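Local coordinates for thioredoxin reductase (Streptococcus pyogenes, PDB 5UWY), which probably catalyses the NADPH-dependent reduction of thioredoxin, using a bound FAD and a redox-active cysteine pair, at residues 12-17 / 34-40; 42-46 / 58-63. All coordinates share one frame; numbering follows the deposited sequence.

Contact 1. Residues 12-17 / 34-40; sequences SGPAGM and EQGAPGG. With FAD (flavin-adenine dinucleotide), chain B.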
# COMPACT_ATOMS: atom_id res chain seq x y z
N SER A 12 3.62 -10.98 -12.03
CA SER A 12 2.93 -11.63 -10.91
C SER A 12 3.73 -11.47 -9.62
O SER A 12 4.09 -12.44 -8.95
CB SER A 12 2.69 -13.10 -11.21
OG SER A 12 2.05 -13.75 -10.13
N GLY A 13 4.03 -10.23 -9.26
CA GLY A 13 4.55 -9.92 -7.95
C GLY A 13 3.42 -9.49 -7.04
O GLY A 13 2.24 -9.69 -7.35
N PRO A 14 3.75 -8.89 -5.90
CA PRO A 14 2.68 -8.36 -5.03
C PRO A 14 1.81 -7.34 -5.73
O PRO A 14 0.58 -7.37 -5.60
CB PRO A 14 3.46 -7.73 -3.86
CG PRO A 14 4.85 -8.26 -3.96
CD PRO A 14 5.10 -8.60 -5.39
N ALA A 15 2.43 -6.45 -6.51
CA ALA A 15 1.69 -5.41 -7.21
C ALA A 15 0.71 -6.01 -8.21
O ALA A 15 -0.50 -5.78 -8.15
CB ALA A 15 2.66 -4.46 -7.90
N GLY A 16 1.24 -6.81 -9.15
CA GLY A 16 0.38 -7.39 -10.17
C GLY A 16 -0.75 -8.21 -9.59
O GLY A 16 -1.89 -8.14 -10.06
N MSE A 17 -0.47 -8.97 -8.54
CA MSE A 17 -1.46 -9.83 -7.92
C MSE A 17 -2.53 -9.03 -7.18
O MSE A 17 -3.69 -9.42 -7.16
CB MSE A 17 -0.79 -10.81 -6.97
CG MSE A 17 -0.62 -12.19 -7.56
SE MSE A 17 0.17 -13.44 -6.30
CE MSE A 17 1.98 -13.50 -6.99
N GLU A 34 2.67 -14.10 -16.86
CA GLU A 34 3.82 -14.25 -15.98
C GLU A 34 4.85 -15.20 -16.57
O GLU A 34 4.52 -16.32 -16.98
CB GLU A 34 3.44 -14.76 -14.59
CG GLU A 34 4.56 -14.57 -13.57
CD GLU A 34 5.39 -13.32 -13.83
OE1 GLU A 34 5.17 -12.30 -13.13
OE2 GLU A 34 6.33 -13.38 -14.65
N GLN A 35 6.10 -14.76 -16.57
CA GLN A 35 7.26 -15.58 -16.94
C GLN A 35 7.74 -16.27 -15.67
O GLN A 35 8.50 -15.72 -14.87
CB GLN A 35 8.33 -14.70 -17.59
CG GLN A 35 9.77 -15.17 -17.49
CD GLN A 35 10.73 -14.00 -17.45
OE1 GLN A 35 10.63 -13.06 -18.25
NE2 GLN A 35 11.67 -14.03 -16.50
N GLY A 36 7.25 -17.50 -15.45
CA GLY A 36 7.73 -18.30 -14.34
C GLY A 36 6.86 -18.30 -13.10
O GLY A 36 5.63 -18.23 -13.19
N ALA A 37 7.50 -18.37 -11.93
CA ALA A 37 6.83 -18.60 -10.65
C ALA A 37 6.09 -17.34 -10.19
O ALA A 37 6.63 -16.24 -10.26
CB ALA A 37 7.85 -19.02 -9.59
N PRO A 38 4.86 -17.50 -9.71
CA PRO A 38 4.12 -16.35 -9.15
C PRO A 38 4.77 -15.90 -7.84
O PRO A 38 4.89 -16.67 -6.89
CB PRO A 38 2.71 -16.91 -8.92
CG PRO A 38 2.92 -18.38 -8.75
CD PRO A 38 4.07 -18.74 -9.65
N GLY A 39 5.20 -14.64 -7.81
CA GLY A 39 5.84 -14.11 -6.62
C GLY A 39 6.93 -13.10 -6.92
O GLY A 39 7.18 -12.20 -6.10
N GLY A 40 7.58 -13.23 -8.07
CA GLY A 40 8.61 -12.28 -8.44
C GLY A 40 9.81 -12.34 -7.51
O GLY A 40 10.23 -13.42 -7.07
PA FAD B . 8.37 -7.93 -8.80
O1A FAD B . 7.78 -8.80 -7.75
O2A FAD B . 9.90 -7.87 -8.86
O5B FAD B . 7.86 -8.33 -10.21
C5B FAD B . 8.65 -9.19 -11.07
C4B FAD B . 7.74 -10.10 -11.84
O4B FAD B . 7.64 -9.64 -13.21
C3B FAD B . 8.19 -11.56 -11.89
O3B FAD B . 7.11 -12.45 -11.61
C2B FAD B . 8.71 -11.71 -13.32
O2B FAD B . 8.55 -13.05 -13.79
C1B FAD B . 7.78 -10.75 -14.06
N9A FAD B . 8.27 -10.29 -15.36
C8A FAD B . 9.31 -9.43 -15.62
N7A FAD B . 9.52 -9.20 -16.89
C5A FAD B . 8.55 -9.96 -17.52
C6A FAD B . 8.23 -10.16 -18.88
N6A FAD B . 8.89 -9.58 -19.88
N1A FAD B . 7.20 -11.00 -19.17
C2A FAD B . 6.55 -11.58 -18.16
N3A FAD B . 6.76 -11.47 -16.85
C4A FAD B . 7.78 -10.64 -16.60
N1 FAD B . 10.20 -6.95 0.27
C2 FAD B . 9.75 -6.62 1.52
O2 FAD B . 8.64 -6.10 1.70
N3 FAD B . 10.54 -6.88 2.63
C4 FAD B . 11.80 -7.46 2.61
O4 FAD B . 12.41 -7.64 3.66
C4X FAD B . 12.27 -7.80 1.28
N5 FAD B . 13.45 -8.34 1.17
C5X FAD B . 13.90 -8.67 -0.10
C6 FAD B . 15.16 -9.25 -0.23
C7 FAD B . 15.66 -9.60 -1.48
C7M FAD B . 17.02 -10.23 -1.58
C8 FAD B . 14.89 -9.36 -2.63
C8M FAD B . 15.40 -9.72 -3.99
C9 FAD B . 13.63 -8.77 -2.50
C9A FAD B . 13.13 -8.43 -1.25
N10 FAD B . 11.87 -7.82 -1.09
C10 FAD B . 11.40 -7.50 0.17
C1' FAD B . 10.99 -7.57 -2.25
C2' FAD B . 10.99 -6.13 -2.74
O2' FAD B . 10.04 -5.35 -2.01
C3' FAD B . 10.61 -6.10 -4.22
O3' FAD B . 10.97 -4.83 -4.73
C4' FAD B . 9.14 -6.37 -4.54
O4' FAD B . 8.86 -7.76 -4.40
C5' FAD B . 8.77 -5.92 -5.94
O5' FAD B . 7.38 -6.20 -6.19
P FAD B . 6.73 -5.94 -7.61
O1P FAD B . 6.57 -4.43 -7.82
O2P FAD B . 5.47 -6.70 -7.82
O3P FAD B . 7.84 -6.44 -8.63
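Glu-34 carries CG trans to its backbone N (chi1 -165°) and then bends at chi2 (34°), which turns its carboxylate between the amide of Ser-12 and the adenosine ribose of FAD. Ser-12 likewise swings OG trans to its own N, leaving OG beside Pro-38 CB at 3.4 Å. This is the FAD-binding Rossmann motif: the glycine-rich turn between strand 5-10 and helix 14-25 faces the acidic residue closing strand 30-34. The two carboxylate oxygens divide the work. OE1 of Glu-34 accepts from Ser-12 N and from the ribose hydroxyl O3B, while OE2 accepts from O2B and from Gln-35 N; all four bonds are very short as modelled, and their exact lengths are doubtful. The backbones are joined by Gly-39 N, which donates to Ser-12 O at 2.7 Å. Gly-13, the N-cap residue, has no side chain, and its CA comes to 3.4 Å from FAD O2P. From the first turn of the helix, Ala-15 N gives the same O2P a weak hydrogen bond of 3.3 Å; the helix N-terminus would thereby favour the negative pyrophosphate. Behind the turn, the bent chain of Met-17 sets its terminal methyl CE against the Pro-38/Gly-39 peptide, 3.5 Å from Gly-39 N and 4.0 Å from Pro-38 CB.

Contact 2. Residues 42-46 / 58-63; sequences MNNTF and SGPELA. With FAD (flavin-adenine dinucleotide), chain B.
Thr-45, in the loop 42-46, forms part of the flavin end of the FAD pocket, and its carbonyl O fastens the loop to the first amide of helix 59-71. Gly-59 N donates to Thr-45 O at 3.3 Å; the N-H...O angle is 151° and the donor sits 28° off the carbonyl plane. Thr-45 thus works in two directions. Its carbonyl meets the helix, while its side chain lies over the isoalloxazine of FAD, with OG1 3.2 Å from C5X and CG2 3.6 Å from N5. One turn back, Met-42 O accepts a hydrogen bond from Thr-45 N at 2.9 Å, which holds the loop tightly curled, and also receives a CA-H...O contact from Gly-59 CA. Ser-58, the N-cap residue, makes a similar contact from its CA to Phe-46 O, and its OG donates to the anti lone pair of Glu-61 OE2. Beside these polar contacts the packing is apolar: the chain of Met-42, bent at chi3 (107°), slants across Leu-62 and sets CE against CG and CD2. The amide nitrogen ND2 of Asn-43 lies 3.6 Å from Pro-60 CA. Phe-46 forms a cation-pi pair with Arg-128. The loop after strand 30-34 thus lies against the N-terminal turn of helix 59-71, with Leu-62 packing on Tyr-51, Tyr-54 and Ile-57.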
# COMPACT_ATOMS: atom_id res chain seq x y z
N MSE A 42 10.03 -11.99 -4.62
CA MSE A 42 9.72 -12.52 -3.30
C MSE A 42 10.27 -13.91 -3.07
O MSE A 42 10.65 -14.28 -1.96
CB MSE A 42 8.22 -12.55 -3.09
CG MSE A 42 7.64 -11.30 -2.51
SE MSE A 42 5.71 -11.45 -2.65
CE MSE A 42 5.36 -11.76 -0.81
N ASN A 43 10.27 -14.70 -4.15
CA ASN A 43 10.68 -16.10 -4.07
C ASN A 43 12.15 -16.22 -3.72
O ASN A 43 12.66 -17.33 -3.53
CB ASN A 43 10.37 -16.80 -5.39
CG ASN A 43 8.89 -16.93 -5.67
OD1 ASN A 43 8.40 -16.50 -6.71
ND2 ASN A 43 8.16 -17.53 -4.73
N ASN A 44 12.85 -15.09 -3.62
CA ASN A 44 14.26 -15.06 -3.27
C ASN A 44 14.51 -14.57 -1.85
O ASN A 44 15.67 -14.43 -1.44
CB ASN A 44 15.03 -14.18 -4.26
CG ASN A 44 14.92 -14.67 -5.69
OD1 ASN A 44 14.07 -15.52 -6.00
ND2 ASN A 44 15.77 -14.15 -6.57
N THR A 45 13.45 -14.31 -1.08
CA THR A 45 13.58 -13.74 0.26
C THR A 45 13.32 -14.80 1.31
O THR A 45 12.28 -15.48 1.27
CB THR A 45 12.62 -12.56 0.45
OG1 THR A 45 12.82 -11.61 -0.61
CG2 THR A 45 12.88 -11.87 1.78
N PHE A 46 14.25 -14.94 2.25
CA PHE A 46 14.15 -15.92 3.32
C PHE A 46 12.97 -15.63 4.23
O PHE A 46 12.01 -16.42 4.29
CB PHE A 46 15.45 -15.95 4.14
CG PHE A 46 15.73 -17.26 4.82
CD1 PHE A 46 15.20 -18.44 4.32
CD2 PHE A 46 16.52 -17.31 5.95
CE1 PHE A 46 15.46 -19.65 4.94
CE2 PHE A 46 16.78 -18.52 6.58
CZ PHE A 46 16.25 -19.69 6.07
N SER A 58 7.72 -16.42 4.92
CA SER A 58 8.72 -16.51 3.87
C SER A 58 8.13 -16.06 2.54
O SER A 58 6.92 -16.02 2.35
CB SER A 58 9.27 -17.94 3.75
OG SER A 58 8.57 -18.69 2.77
N GLY A 59 9.03 -15.72 1.61
CA GLY A 59 8.64 -15.25 0.30
C GLY A 59 7.66 -16.16 -0.42
O GLY A 59 6.58 -15.73 -0.84
N PRO A 60 8.02 -17.43 -0.61
CA PRO A 60 7.12 -18.34 -1.34
C PRO A 60 5.76 -18.53 -0.71
O PRO A 60 4.75 -18.50 -1.42
CB PRO A 60 7.92 -19.65 -1.38
CG PRO A 60 9.34 -19.20 -1.38
CD PRO A 60 9.38 -18.00 -0.47
N GLU A 61 5.68 -18.73 0.61
CA GLU A 61 4.37 -19.00 1.21
C GLU A 61 3.49 -17.75 1.22
O GLU A 61 2.26 -17.87 1.15
CB GLU A 61 4.52 -19.56 2.63
CG GLU A 61 5.56 -18.88 3.50
CD GLU A 61 5.78 -19.62 4.82
OE1 GLU A 61 4.78 -19.95 5.50
OE2 GLU A 61 6.95 -19.88 5.17
N LEU A 62 4.09 -16.56 1.30
CA LEU A 62 3.30 -15.35 1.18
C LEU A 62 2.86 -15.13 -0.26
O LEU A 62 1.74 -14.67 -0.51
CB LEU A 62 4.10 -14.15 1.69
CG LEU A 62 3.31 -12.84 1.72
CD1 LEU A 62 1.99 -13.00 2.45
CD2 LEU A 62 4.11 -11.69 2.32
N ALA A 63 3.73 -15.45 -1.22
CA ALA A 63 3.36 -15.37 -2.63
C ALA A 63 2.17 -16.28 -2.93
O ALA A 63 1.23 -15.88 -3.63
CB ALA A 63 4.55 -15.74 -3.51
PA FAD B . 8.37 -7.93 -8.80
O1A FAD B . 7.78 -8.80 -7.75
O2A FAD B . 9.90 -7.87 -8.86
O5B FAD B . 7.86 -8.33 -10.21
C5B FAD B . 8.65 -9.19 -11.07
C4B FAD B . 7.74 -10.10 -11.84
O4B FAD B . 7.64 -9.64 -13.21
C3B FAD B . 8.19 -11.56 -11.89
O3B FAD B . 7.11 -12.45 -11.61
C2B FAD B . 8.71 -11.71 -13.32
O2B FAD B . 8.55 -13.05 -13.79
C1B FAD B . 7.78 -10.75 -14.06
N9A FAD B . 8.27 -10.29 -15.36
C8A FAD B . 9.31 -9.43 -15.62
N7A FAD B . 9.52 -9.20 -16.89
C5A FAD B . 8.55 -9.96 -17.52
C6A FAD B . 8.23 -10.16 -18.88
N6A FAD B . 8.89 -9.58 -19.88
N1A FAD B . 7.20 -11.00 -19.17
C2A FAD B . 6.55 -11.58 -18.16
N3A FAD B . 6.76 -11.47 -16.85
C4A FAD B . 7.78 -10.64 -16.60
N1 FAD B . 10.20 -6.95 0.27
C2 FAD B . 9.75 -6.62 1.52
O2 FAD B . 8.64 -6.10 1.70
N3 FAD B . 10.54 -6.88 2.63
C4 FAD B . 11.80 -7.46 2.61
O4 FAD B . 12.41 -7.64 3.66
C4X FAD B . 12.27 -7.80 1.28
N5 FAD B . 13.45 -8.34 1.17
C5X FAD B . 13.90 -8.67 -0.10
C6 FAD B . 15.16 -9.25 -0.23
C7 FAD B . 15.66 -9.60 -1.48
C7M FAD B . 17.02 -10.23 -1.58
C8 FAD B . 14.89 -9.36 -2.63
C8M FAD B . 15.40 -9.72 -3.99
C9 FAD B . 13.63 -8.77 -2.50
C9A FAD B . 13.13 -8.43 -1.25
N10 FAD B . 11.87 -7.82 -1.09
C10 FAD B . 11.40 -7.50 0.17
C1' FAD B . 10.99 -7.57 -2.25
C2' FAD B . 10.99 -6.13 -2.74
O2' FAD B . 10.04 -5.35 -2.01
C3' FAD B . 10.61 -6.10 -4.22
O3' FAD B . 10.97 -4.83 -4.73
C4' FAD B . 9.14 -6.37 -4.54
O4' FAD B . 8.86 -7.76 -4.40
C5' FAD B . 8.77 -5.92 -5.94
O5' FAD B . 7.38 -6.20 -6.19
P FAD B . 6.73 -5.94 -7.61
O1P FAD B . 6.57 -4.43 -7.82
O2P FAD B . 5.47 -6.70 -7.82
O3P FAD B . 7.84 -6.44 -8.63

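Contact 1 closes before contact 2 opens along the chain, and their centres lie 11 Å apart. Both belong to the FAD-binding part of the fold, whose parallel sheet includes strands 5-10, 30-34 and 76-79. The long loop from strand 30-34 to helix 59-71 supplies residues 34-40 to contact 1 and 42-46 to contact 2, following the extended cofactor: contact 1 holds the adenosine ribose and pyrophosphate, contact 2 borders the flavin. They also touch directly, Pro-14 CG lying 3.6 Å from Met-42 SE and Gly-39 CA 3.7 Å from Ala-63 CB. The N-terminal ends of helices 14-25 and 59-71 thus meet through the loop that follows the cofactor.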